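Long-range contacts in PipY (Synechococcus elongatus, PDB 5NLC), which binds pyridoxal 5'-phosphate and, as a member of the YggS/PROSC family, is probably involved in the homeostasis of this cofactor: residues S18-H28 with A206-G217; D129-L137 with F174-L185. One frame throughout, in Å; residues are numbered along the deposited sequence. Where two conformers were deposited one is given.

Contact 1 (S18-H28 with A206-G217); sequences SVQLIAVSKNH and ATWIRVGTQLFG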
loop_
_atom_site.group_PDB
_atom_site.type_symbol
_atom_site.label_atom_id
_atom_site.label_comp_id
_atom_site.label_asym_id
_atom_site.label_seq_id
_atom_site.Cartn_x
_atom_site.Cartn_y
_atom_site.Cartn_z
ATOM N N SER A 18 6.509 -11.147 -10.013
ATOM C CA SER A 18 5.165 -10.860 -9.491
ATOM C C SER A 18 5.131 -9.840 -8.295
ATOM O O SER A 18 4.041 -9.344 -7.890
ATOM C CB SER A 18 4.496 -12.177 -9.105
ATOM O OG SER A 18 5.047 -12.791 -7.938
ATOM N N VAL A 19 6.295 -9.554 -7.710
ATOM C CA VAL A 19 6.382 -8.668 -6.549
ATOM C C VAL A 19 6.992 -7.327 -6.943
ATOM O O VAL A 19 8.080 -7.296 -7.484
ATOM C CB VAL A 19 7.281 -9.287 -5.438
ATOM C CG1 VAL A 19 7.370 -8.400 -4.191
ATOM C CG2 VAL A 19 6.727 -10.662 -5.061
ATOM N N GLN A 20 6.357 -6.250 -6.520
ATOM C CA GLN A 20 6.925 -4.915 -6.650
ATOM C C GLN A 20 7.286 -4.368 -5.291
ATOM O O GLN A 20 6.562 -4.462 -4.309
ATOM C CB GLN A 20 5.950 -4.015 -7.418
ATOM C CG GLN A 20 5.921 -4.337 -8.903
ATOM C CD GLN A 20 7.285 -4.021 -9.619
ATOM O OE1 GLN A 20 7.919 -2.980 -9.395
ATOM N NE2 GLN A 20 7.742 -4.954 -10.447
ATOM N N LEU A 21 8.465 -3.823 -5.254
ATOM C CA LEU A 21 8.972 -3.202 -4.082
ATOM C C LEU A 21 8.605 -1.724 -4.044
ATOM O O LEU A 21 8.832 -0.999 -5.035
ATOM C CB LEU A 21 10.490 -3.353 -4.231
ATOM C CG LEU A 21 11.341 -2.910 -3.141
ATOM C CD1 LEU A 21 12.572 -3.807 -3.239
ATOM C CD2 LEU A 21 11.687 -1.427 -3.272
ATOM N N ILE A 22 8.074 -1.266 -2.923
ATOM C CA ILE A 22 7.809 0.149 -2.685
ATOM C C ILE A 22 8.940 0.655 -1.779
ATOM O O ILE A 22 9.141 0.126 -0.672
ATOM C CB ILE A 22 6.456 0.393 -2.002
ATOM C CG1 ILE A 22 5.333 -0.075 -2.898
ATOM C CG2 ILE A 22 6.269 1.898 -1.684
ATOM C CD1 ILE A 22 4.002 -0.207 -2.172
ATOM N N ALA A 23 9.731 1.604 -2.289
ATOM C CA ALA A 23 10.782 2.191 -1.507
ATOM C C ALA A 23 10.197 3.212 -0.522
ATOM O O ALA A 23 9.636 4.231 -0.916
ATOM C CB ALA A 23 11.837 2.835 -2.372
ATOM N N VAL A 24 10.276 2.895 0.747
ATOM C CA VAL A 24 9.732 3.732 1.815
ATOM C C VAL A 24 10.728 4.866 2.081
ATOM O O VAL A 24 11.799 4.625 2.631
ATOM C CB VAL A 24 9.403 2.958 3.093
ATOM C CG1 VAL A 24 8.877 3.930 4.149
ATOM C CG2 VAL A 24 8.419 1.840 2.811
ATOM N N SER A 25 10.372 6.062 1.624
ATOM C CA SER A 25 11.295 7.209 1.580
ATOM C C SER A 25 11.119 8.095 2.823
ATOM O O SER A 25 11.694 9.140 2.905
ATOM C CB SER A 25 11.056 8.047 0.302
ATOM O OG SER A 25 9.675 8.413 0.143
ATOM N N LYS A 26 10.331 7.630 3.783
ATOM C CA LYS A 26 9.979 8.376 4.992
ATOM C C LYS A 26 11.064 9.157 5.653
ATOM O O LYS A 26 10.823 10.324 6.012
ATOM C CB LYS A 26 9.337 7.444 6.036
ATOM C CG LYS A 26 9.335 7.922 7.475
ATOM C CD LYS A 26 8.560 6.937 8.345
ATOM C CE LYS A 26 9.262 5.570 8.474
ATOM N NZ LYS A 26 8.378 4.374 8.157
ATOM N N ASN A 27 12.232 8.591 5.883
ATOM C CA ASN A 27 13.283 9.458 6.520
ATOM C C ASN A 27 14.400 9.895 5.579
ATOM O O ASN A 27 15.533 10.155 6.008
ATOM C CB ASN A 27 13.906 8.733 7.713
ATOM C CG ASN A 27 12.909 8.461 8.813
ATOM O OD1 ASN A 27 12.436 9.410 9.454
ATOM N ND2 ASN A 27 12.626 7.167 9.080
ATOM N N HIS A 28 14.095 10.020 4.302
ATOM C CA HIS A 28 15.092 10.226 3.329
ATOM C C HIS A 28 14.762 11.379 2.422
ATOM O O HIS A 28 13.630 11.515 1.995
ATOM C CB HIS A 28 15.313 8.957 2.492
ATOM C CG HIS A 28 15.947 7.855 3.280
ATOM N ND1 HIS A 28 17.289 7.832 3.555
ATOM C CD2 HIS A 28 15.399 6.833 3.965
ATOM C CE1 HIS A 28 17.551 6.802 4.346
ATOM N NE2 HIS A 28 16.417 6.170 4.591
ATOM N N ALA A 206 2.407 -12.022 -1.631
ATOM C CA ALA A 206 2.420 -10.516 -1.704
ATOM C C ALA A 206 2.729 -10.028 -3.097
ATOM O O ALA A 206 3.604 -10.585 -3.797
ATOM C CB ALA A 206 3.458 -9.896 -0.759
ATOM N N THR A 207 2.061 -8.994 -3.507
ATOM C CA THR A 207 2.424 -8.313 -4.736
ATOM C C THR A 207 3.106 -6.949 -4.508
ATOM O O THR A 207 3.723 -6.427 -5.435
ATOM C CB THR A 207 1.216 -8.138 -5.644
ATOM O OG1 THR A 207 0.234 -7.319 -4.996
ATOM C CG2 THR A 207 0.595 -9.568 -6.063
ATOM N N TRP A 208 2.928 -6.334 -3.350
ATOM C CA TRP A 208 3.571 -5.070 -3.026
ATOM C C TRP A 208 4.243 -5.274 -1.688
ATOM O O TRP A 208 3.535 -5.592 -0.751
ATOM C CB TRP A 208 2.547 -3.944 -2.821
ATOM C CG TRP A 208 1.842 -3.443 -4.020
ATOM C CD1 TRP A 208 0.500 -3.536 -4.236
ATOM C CD2 TRP A 208 2.362 -2.609 -5.090
ATOM N NE1 TRP A 208 0.148 -2.824 -5.366
ATOM C CE2 TRP A 208 1.275 -2.296 -5.944
ATOM C CE3 TRP A 208 3.613 -2.128 -5.422
ATOM C CZ2 TRP A 208 1.438 -1.548 -7.119
ATOM C CZ3 TRP A 208 3.776 -1.334 -6.594
ATOM C CH2 TRP A 208 2.711 -1.098 -7.434
ATOM N N ILE A 209 5.565 -5.101 -1.592
ATOM C CA ILE A 209 6.235 -5.064 -0.315
ATOM C C ILE A 209 6.841 -3.671 -0.041
ATOM O O ILE A 209 7.066 -2.911 -0.969
ATOM C CB ILE A 209 7.329 -6.150 -0.171
ATOM C CG1 ILE A 209 8.446 -5.968 -1.203
ATOM C CG2 ILE A 209 6.680 -7.520 -0.332
ATOM C CD1 ILE A 209 9.623 -6.865 -1.001
ATOM N N ARG A 210 7.147 -3.405 1.207
ATOM C CA ARG A 210 7.547 -2.055 1.699
ATOM C C ARG A 210 8.895 -2.152 2.330
ATOM O O ARG A 210 9.017 -2.768 3.392
ATOM C CB ARG A 210 6.591 -1.502 2.815
ATOM C CG ARG A 210 5.169 -1.551 2.477
ATOM C CD ARG A 210 4.180 -0.984 3.511
ATOM N NE ARG A 210 4.054 -1.644 4.813
ATOM C CZ ARG A 210 3.434 -2.800 5.023
ATOM N NH1 ARG A 210 2.939 -3.519 4.009
ATOM N NH2 ARG A 210 3.314 -3.252 6.256
ATOM N N VAL A 211 9.911 -1.525 1.743
ATOM C CA VAL A 211 11.252 -1.599 2.303
ATOM C C VAL A 211 11.889 -0.214 2.343
ATOM O O VAL A 211 11.678 0.574 1.442
ATOM C CB VAL A 211 12.131 -2.554 1.470
ATOM C CG1 VAL A 211 11.617 -3.981 1.532
ATOM C CG2 VAL A 211 12.082 -2.144 0.008
ATOM N N GLY A 212 12.621 0.068 3.419
ATOM C CA GLY A 212 13.091 1.411 3.690
ATOM C C GLY A 212 14.603 1.417 3.722
ATOM O O GLY A 212 15.268 1.558 2.705
ATOM N N THR A 213 15.121 1.130 4.912
ATOM C CA THR A 213 16.554 1.079 5.149
ATOM C C THR A 213 17.335 0.064 4.311
ATOM O O THR A 213 18.439 0.391 3.810
ATOM C CB THR A 213 16.744 0.918 6.664
ATOM O OG1 THR A 213 16.324 2.162 7.256
ATOM C CG2 THR A 213 18.195 0.622 7.063
ATOM N N GLN A 214 16.798 -1.148 4.119
ATOM C CA GLN A 214 17.481 -2.137 3.244
ATOM C C GLN A 214 17.779 -1.567 1.830
ATOM O O GLN A 214 18.679 -2.023 1.168
ATOM C CB GLN A 214 16.691 -3.431 3.086
ATOM C CG GLN A 214 17.132 -4.612 3.936
ATOM C CD GLN A 214 16.408 -5.905 3.529
ATOM O OE1 GLN A 214 15.222 -6.060 3.803
ATOM N NE2 GLN A 214 17.126 -6.830 2.869
ATOM N N LEU A 215 16.980 -0.620 1.360
ATOM C CA LEU A 215 17.188 0.017 0.061
ATOM C C LEU A 215 18.041 1.299 0.153
ATOM O O LEU A 215 18.996 1.496 -0.621
ATOM C CB LEU A 215 15.817 0.315 -0.578
ATOM C CG LEU A 215 15.682 0.785 -2.045
ATOM C CD1 LEU A 215 15.612 2.300 -2.202
ATOM C CD2 LEU A 215 16.788 0.299 -2.948
ATOM N N PHE A 216 17.650 2.195 1.056
ATOM C CA PHE A 216 18.252 3.505 1.127
ATOM C C PHE A 216 19.453 3.418 2.032
ATOM O O PHE A 216 19.726 2.375 2.648
ATOM C CB PHE A 216 17.260 4.530 1.693
ATOM C CG PHE A 216 16.175 4.964 0.718
ATOM C CD1 PHE A 216 16.479 5.777 -0.403
ATOM C CD2 PHE A 216 14.874 4.612 0.917
ATOM C CE1 PHE A 216 15.501 6.179 -1.285
ATOM C CE2 PHE A 216 13.911 4.988 0.030
ATOM C CZ PHE A 216 14.208 5.813 -1.057
ATOM N N GLY A 217 20.178 4.511 2.163
ATOM C CA GLY A 217 21.212 4.531 3.210
ATOM C C GLY A 217 20.681 4.190 4.618
ATOM O O GLY A 217 19.494 3.932 4.802
HETATM O O HOH W 1 3.566 -12.598 -5.664
HETATM O O HOH W 2 19.780 7.838 2.302
#

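Contact 2 (D129-L137 with F174-L185); sequences DPADLRAEL and FAAELQQQAPQL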
loop_
_atom_site.group_PDB
_atom_site.type_symbol
_atom_site.label_atom_id
_atom_site.label_comp_id
_atom_site.label_asym_id
_atom_site.label_seq_id
_atom_site.Cartn_x
_atom_site.Cartn_y
_atom_site.Cartn_z
ATOM N N ASP A 129 -13.032 -4.567 9.823
ATOM C CA ASP A 129 -13.449 -5.851 10.375
ATOM C C ASP A 129 -13.838 -6.746 9.155
ATOM O O ASP A 129 -14.562 -6.264 8.269
ATOM C CB ASP A 129 -14.617 -5.639 11.293
ATOM C CG ASP A 129 -15.370 -6.906 11.564
ATOM O OD1 ASP A 129 -14.931 -7.645 12.440
ATOM O OD2 ASP A 129 -16.402 -7.151 10.878
ATOM N N PRO A 130 -13.304 -7.973 9.043
ATOM C CA PRO A 130 -13.630 -8.820 7.845
ATOM C C PRO A 130 -15.075 -9.039 7.493
ATOM O O PRO A 130 -15.415 -9.095 6.278
ATOM C CB PRO A 130 -12.954 -10.181 8.116
ATOM C CG PRO A 130 -12.000 -9.903 9.219
ATOM C CD PRO A 130 -12.450 -8.695 9.983
ATOM N N ALA A 131 -15.915 -9.174 8.513
ATOM C CA ALA A 131 -17.386 -9.309 8.305
ATOM C C ALA A 131 -18.026 -8.058 7.695
ATOM O O ALA A 131 -18.863 -8.107 6.743
ATOM C CB ALA A 131 -18.066 -9.645 9.636
ATOM N N ASP A 132 -17.597 -6.903 8.218
ATOM C CA ASP A 132 -18.042 -5.622 7.673
ATOM C C ASP A 132 -17.567 -5.473 6.228
ATOM O O ASP A 132 -18.340 -5.073 5.374
ATOM C CB ASP A 132 -17.585 -4.436 8.571
ATOM C CG ASP A 132 -18.176 -3.060 8.148
ATOM O OD1 ASP A 132 -19.374 -2.934 7.683
ATOM O OD2 ASP A 132 -17.407 -2.047 8.314
ATOM N N LEU A 133 -16.303 -5.792 5.956
ATOM C CA LEU A 133 -15.799 -5.708 4.580
ATOM C C LEU A 133 -16.630 -6.598 3.637
ATOM O O LEU A 133 -17.068 -6.158 2.608
ATOM C CB LEU A 133 -14.315 -6.093 4.467
ATOM C CG LEU A 133 -13.686 -6.042 3.067
ATOM C CD1 LEU A 133 -13.960 -4.742 2.292
ATOM C CD2 LEU A 133 -12.190 -6.345 3.209
ATOM N N ARG A 134 -16.912 -7.820 4.030
ATOM C CA ARG A 134 -17.703 -8.699 3.155
ATOM C C ARG A 134 -19.119 -8.136 2.937
ATOM O O ARG A 134 -19.651 -8.158 1.842
ATOM C CB ARG A 134 -17.804 -10.100 3.776
ATOM C CG ARG A 134 -18.496 -11.116 2.876
ATOM C CD ARG A 134 -18.745 -12.423 3.666
ATOM N NE ARG A 134 -17.529 -13.219 3.823
ATOM C CZ ARG A 134 -17.084 -14.110 2.898
ATOM N NH1 ARG A 134 -17.721 -14.300 1.728
ATOM N NH2 ARG A 134 -15.987 -14.836 3.127
ATOM N N ALA A 135 -19.723 -7.606 3.991
ATOM C CA ALA A 135 -21.048 -7.047 3.896
ATOM C C ALA A 135 -21.133 -5.824 3.029
ATOM O O ALA A 135 -22.201 -5.531 2.475
ATOM C CB ALA A 135 -21.600 -6.702 5.268
ATOM N N GLU A 136 -20.042 -5.073 2.939
ATOM C CA GLU A 136 -20.035 -3.819 2.184
ATOM C C GLU A 136 -19.542 -3.970 0.778
ATOM O O GLU A 136 -19.501 -3.021 0.015
ATOM C CB GLU A 136 -19.188 -2.800 2.961
ATOM C CG GLU A 136 -19.890 -2.287 4.229
ATOM C CD GLU A 136 -21.425 -2.009 4.059
ATOM O OE1 GLU A 136 -21.869 -1.322 3.110
ATOM O OE2 GLU A 136 -22.231 -2.560 4.869
ATOM N N LEU A 137 -19.142 -5.180 0.410
ATOM C CA LEU A 137 -18.654 -5.414 -0.928
ATOM C C LEU A 137 -19.566 -4.939 -2.110
ATOM O O LEU A 137 -19.048 -4.404 -3.079
ATOM C CB LEU A 137 -18.340 -6.898 -1.064
ATOM C CG LEU A 137 -17.056 -7.391 -1.604
ATOM C CD1 LEU A 137 -15.849 -6.661 -1.104
ATOM C CD2 LEU A 137 -17.088 -8.906 -1.420
ATOM N N PHE A 174 -8.426 -15.129 1.982
ATOM C CA PHE A 174 -9.565 -14.220 2.060
ATOM C C PHE A 174 -9.698 -13.321 0.817
ATOM O O PHE A 174 -10.801 -13.165 0.361
ATOM C CB PHE A 174 -9.429 -13.388 3.319
ATOM C CG PHE A 174 -10.589 -12.512 3.643
ATOM C CD1 PHE A 174 -11.909 -12.930 3.481
ATOM C CD2 PHE A 174 -10.344 -11.260 4.219
ATOM C CE1 PHE A 174 -12.967 -12.123 3.845
ATOM C CE2 PHE A 174 -11.397 -10.455 4.607
ATOM C CZ PHE A 174 -12.711 -10.884 4.451
ATOM N N ALA A 175 -8.585 -12.766 0.303
ATOM C CA ALA A 175 -8.638 -11.947 -0.904
ATOM C C ALA A 175 -9.215 -12.758 -2.055
ATOM O O ALA A 175 -10.053 -12.223 -2.828
ATOM C CB ALA A 175 -7.296 -11.319 -1.272
ATOM N N ALA A 176 -8.828 -14.031 -2.169
ATOM C CA ALA A 176 -9.408 -14.852 -3.240
ATOM C C ALA A 176 -10.915 -15.056 -2.993
ATOM O O ALA A 176 -11.747 -14.987 -3.933
ATOM C CB ALA A 176 -8.663 -16.182 -3.333
ATOM N N GLU A 177 -11.311 -15.274 -1.746
ATOM C CA GLU A 177 -12.742 -15.332 -1.479
ATOM C C GLU A 177 -13.458 -14.044 -1.825
ATOM O O GLU A 177 -14.542 -14.094 -2.365
ATOM C CB GLU A 177 -13.063 -15.636 -0.025
ATOM C CG GLU A 177 -12.824 -17.056 0.328
ATOM C CD GLU A 177 -13.597 -18.056 -0.575
ATOM O OE1 GLU A 177 -12.920 -18.938 -1.188
ATOM O OE2 GLU A 177 -14.825 -17.899 -0.697
ATOM N N LEU A 178 -12.882 -12.903 -1.456
ATOM C CA LEU A 178 -13.548 -11.662 -1.753
ATOM C C LEU A 178 -13.653 -11.470 -3.254
ATOM O O LEU A 178 -14.651 -10.905 -3.741
ATOM C CB LEU A 178 -12.810 -10.464 -1.102
ATOM C CG LEU A 178 -12.894 -10.386 0.390
ATOM C CD1 LEU A 178 -12.069 -9.205 0.806
ATOM C CD2 LEU A 178 -14.274 -10.262 0.914
ATOM N N GLN A 179 -12.619 -11.899 -3.983
ATOM C CA GLN A 179 -12.597 -11.668 -5.414
ATOM C C GLN A 179 -13.714 -12.480 -6.069
ATOM O O GLN A 179 -14.340 -12.005 -7.037
ATOM C CB GLN A 179 -11.227 -12.032 -6.019
ATOM C CG GLN A 179 -11.194 -11.981 -7.551
ATOM C CD GLN A 179 -11.324 -10.592 -8.113
ATOM O OE1 GLN A 179 -10.343 -9.962 -8.402
ATOM N NE2 GLN A 179 -12.570 -10.120 -8.324
ATOM N N GLN A 180 -13.951 -13.668 -5.535
ATOM C CA GLN A 180 -15.086 -14.533 -5.985
ATOM C C GLN A 180 -16.429 -13.886 -5.670
ATOM O O GLN A 180 -17.331 -13.949 -6.477
ATOM C CB GLN A 180 -15.018 -15.944 -5.386
ATOM N N GLN A 181 -16.535 -13.197 -4.547
ATOM C CA GLN A 181 -17.779 -12.513 -4.173
ATOM C C GLN A 181 -18.005 -11.196 -4.951
ATOM O O GLN A 181 -19.167 -10.794 -5.085
ATOM C CB GLN A 181 -17.801 -12.191 -2.675
ATOM C CG GLN A 181 -17.753 -13.429 -1.746
ATOM C CD GLN A 181 -19.001 -14.254 -1.808
ATOM O OE1 GLN A 181 -18.987 -15.401 -2.268
ATOM N NE2 GLN A 181 -20.113 -13.652 -1.434
ATOM N N ALA A 182 -16.964 -10.576 -5.491
ATOM C CA ALA A 182 -17.044 -9.267 -6.150
ATOM C C ALA A 182 -16.399 -9.276 -7.522
ATOM O O ALA A 182 -15.306 -8.701 -7.704
ATOM C CB ALA A 182 -16.424 -8.183 -5.253
ATOM N N PRO A 183 -17.061 -9.932 -8.506
ATOM C CA PRO A 183 -16.463 -9.976 -9.813
ATOM C C PRO A 183 -16.219 -8.598 -10.440
ATOM O O PRO A 183 -15.289 -8.518 -11.198
ATOM C CB PRO A 183 -17.458 -10.851 -10.649
ATOM C CG PRO A 183 -18.736 -10.901 -9.858
ATOM C CD PRO A 183 -18.256 -10.790 -8.426
ATOM N N GLN A 184 -16.954 -7.531 -10.092
ATOM C CA GLN A 184 -16.745 -6.136 -10.573
ATOM C C GLN A 184 -15.381 -5.569 -10.169
ATOM O O GLN A 184 -14.899 -4.628 -10.779
ATOM C CB GLN A 184 -17.852 -5.137 -10.059
ATOM C CG GLN A 184 -19.256 -5.251 -10.670
ATOM C CD GLN A 184 -20.191 -4.062 -10.366
ATOM O OE1 GLN A 184 -21.155 -4.159 -9.575
ATOM N NE2 GLN A 184 -19.903 -2.925 -10.993
ATOM N N LEU A 185 -14.794 -6.090 -9.087
ATOM C CA LEU A 185 -13.594 -5.502 -8.527
ATOM C C LEU A 185 -12.381 -6.248 -9.034
ATOM O O LEU A 185 -12.413 -7.450 -9.330
ATOM C CB LEU A 185 -13.627 -5.591 -7.045
ATOM C CG LEU A 185 -14.639 -4.729 -6.329
ATOM C CD1 LEU A 185 -14.476 -4.961 -4.830
ATOM C CD2 LEU A 185 -14.361 -3.297 -6.626
#

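Contact 1 (S18-H28 with A206-G217)
Trp208 meets CB of Gln20 with its CZ3 (3.5 Å) where strands 20-24 and 208-211, the first and last of the modified TIM barrel of this fold type III protein, pair in parallel through five backbone hydrogen bonds, the first from Gln20 N to Thr207 O and the last from Val24 N to Val211 O. On the same face Ile22 approaches the indole obliquely, CG1 lying 3.7 Å from CE3 of Trp208. Beyond Ile22, Val24 lies alongside Arg210, its CG2 next to Arg210 CB; Arg210 is a cofactor-binding residue, as are Gly212 and Thr213 just after the strand. Leu21 and Val211 occupy the other face, their side chains roughly perpendicular. CG2 of Val211, set between its own N and carbonyl carbon (chi1 of CG1 -64°), presses on Leu21 CG at 3.3 Å, a tight fit. Beyond the strands, the Phe216 ring reaches back to Ala23 CB and Ser25 CA through CE2. Ser25 OG is hydrogen-bonded to Glu46 of strand 43-46. Leu215 CD1 sits over the centre of one Phe216 face, while His28 and Phe216 form an offset stack with centroids of the two rings 4.7 Å apart and planes at 20°. The two stacked side chains run antiparallel, which brings Phe216 CB over the centre of the imidazole, 3.5 Å from the His28 centroid, in a CH-pi contact.

Contact 2 (D129-L137 with F174-L185)
Phe174 pushes the end of its ring against Pro130 at the start of helix 130-141, CZ lying 3.7 Å from Pro130 CB, with the carbonyl oxygen of Pro130 at the ring edge. Its CG stands anti to the backbone N (chi1 -173°), which carries the ring across to the other helix. Leu178, one turn further on, places CG over one face of Phe174, offset toward the rim, and divides its two methyls: CD1 meets Leu133 CD2 at 3.7 Å, the two side chains roughly perpendicular, and CD2 reaches Leu137 CD2 at 3.9 Å. The branched end of Leu178 thus fits between two leucines a turn apart. Both helices lie on the outside of the barrel, and the axes of their short segments approach to 10.6 Å, nearly parallel at 21° to each other, as expected of consecutive helices in a beta/alpha barrel; strand 147-152, which runs between them in sequence, supplies Leu151 beneath Leu133 and Leu178. Leu137 is the bump at the far end. Its CD2 touches Gln181 CB at 3.6 Å, its CG lies 3.8 Å from Ala182 CB, and its CD1 faces Leu185 CD1, so that it sits in a hollow formed where helix 161-181 ends and the chain turns. Arg134, bent at chi3, extends its guanidinium along the margin of the contact, from the edge of the Phe174 ring, which NH2 approaches, to Gln181, where NH1 lies 3.6 Å from Gln181 CG, the guanidinium and amide planes 57° apart.

In the fold
Both contacts belong to one barrel but lie on opposite sides of the chain's centre, their own centres about 27 Å apart and their nearest atoms about 9 Å apart, without touching. Contact 2 is nested in the chain between the segments of contact 1: the latter pairs the first strand with the last, the former joins two helices on the outer layer. Contact 1 contributes part of the cofactor site: Arg210, Gly212, Thr213 and Lys26, the predicted attachment lysine; no cofactor is bound here. Also of the site, the side chain of Asn47 is about 5 Å from that of Val24, and that of Ser195 about 6 Å from that of Val211. Contact 2 is remote from these residues.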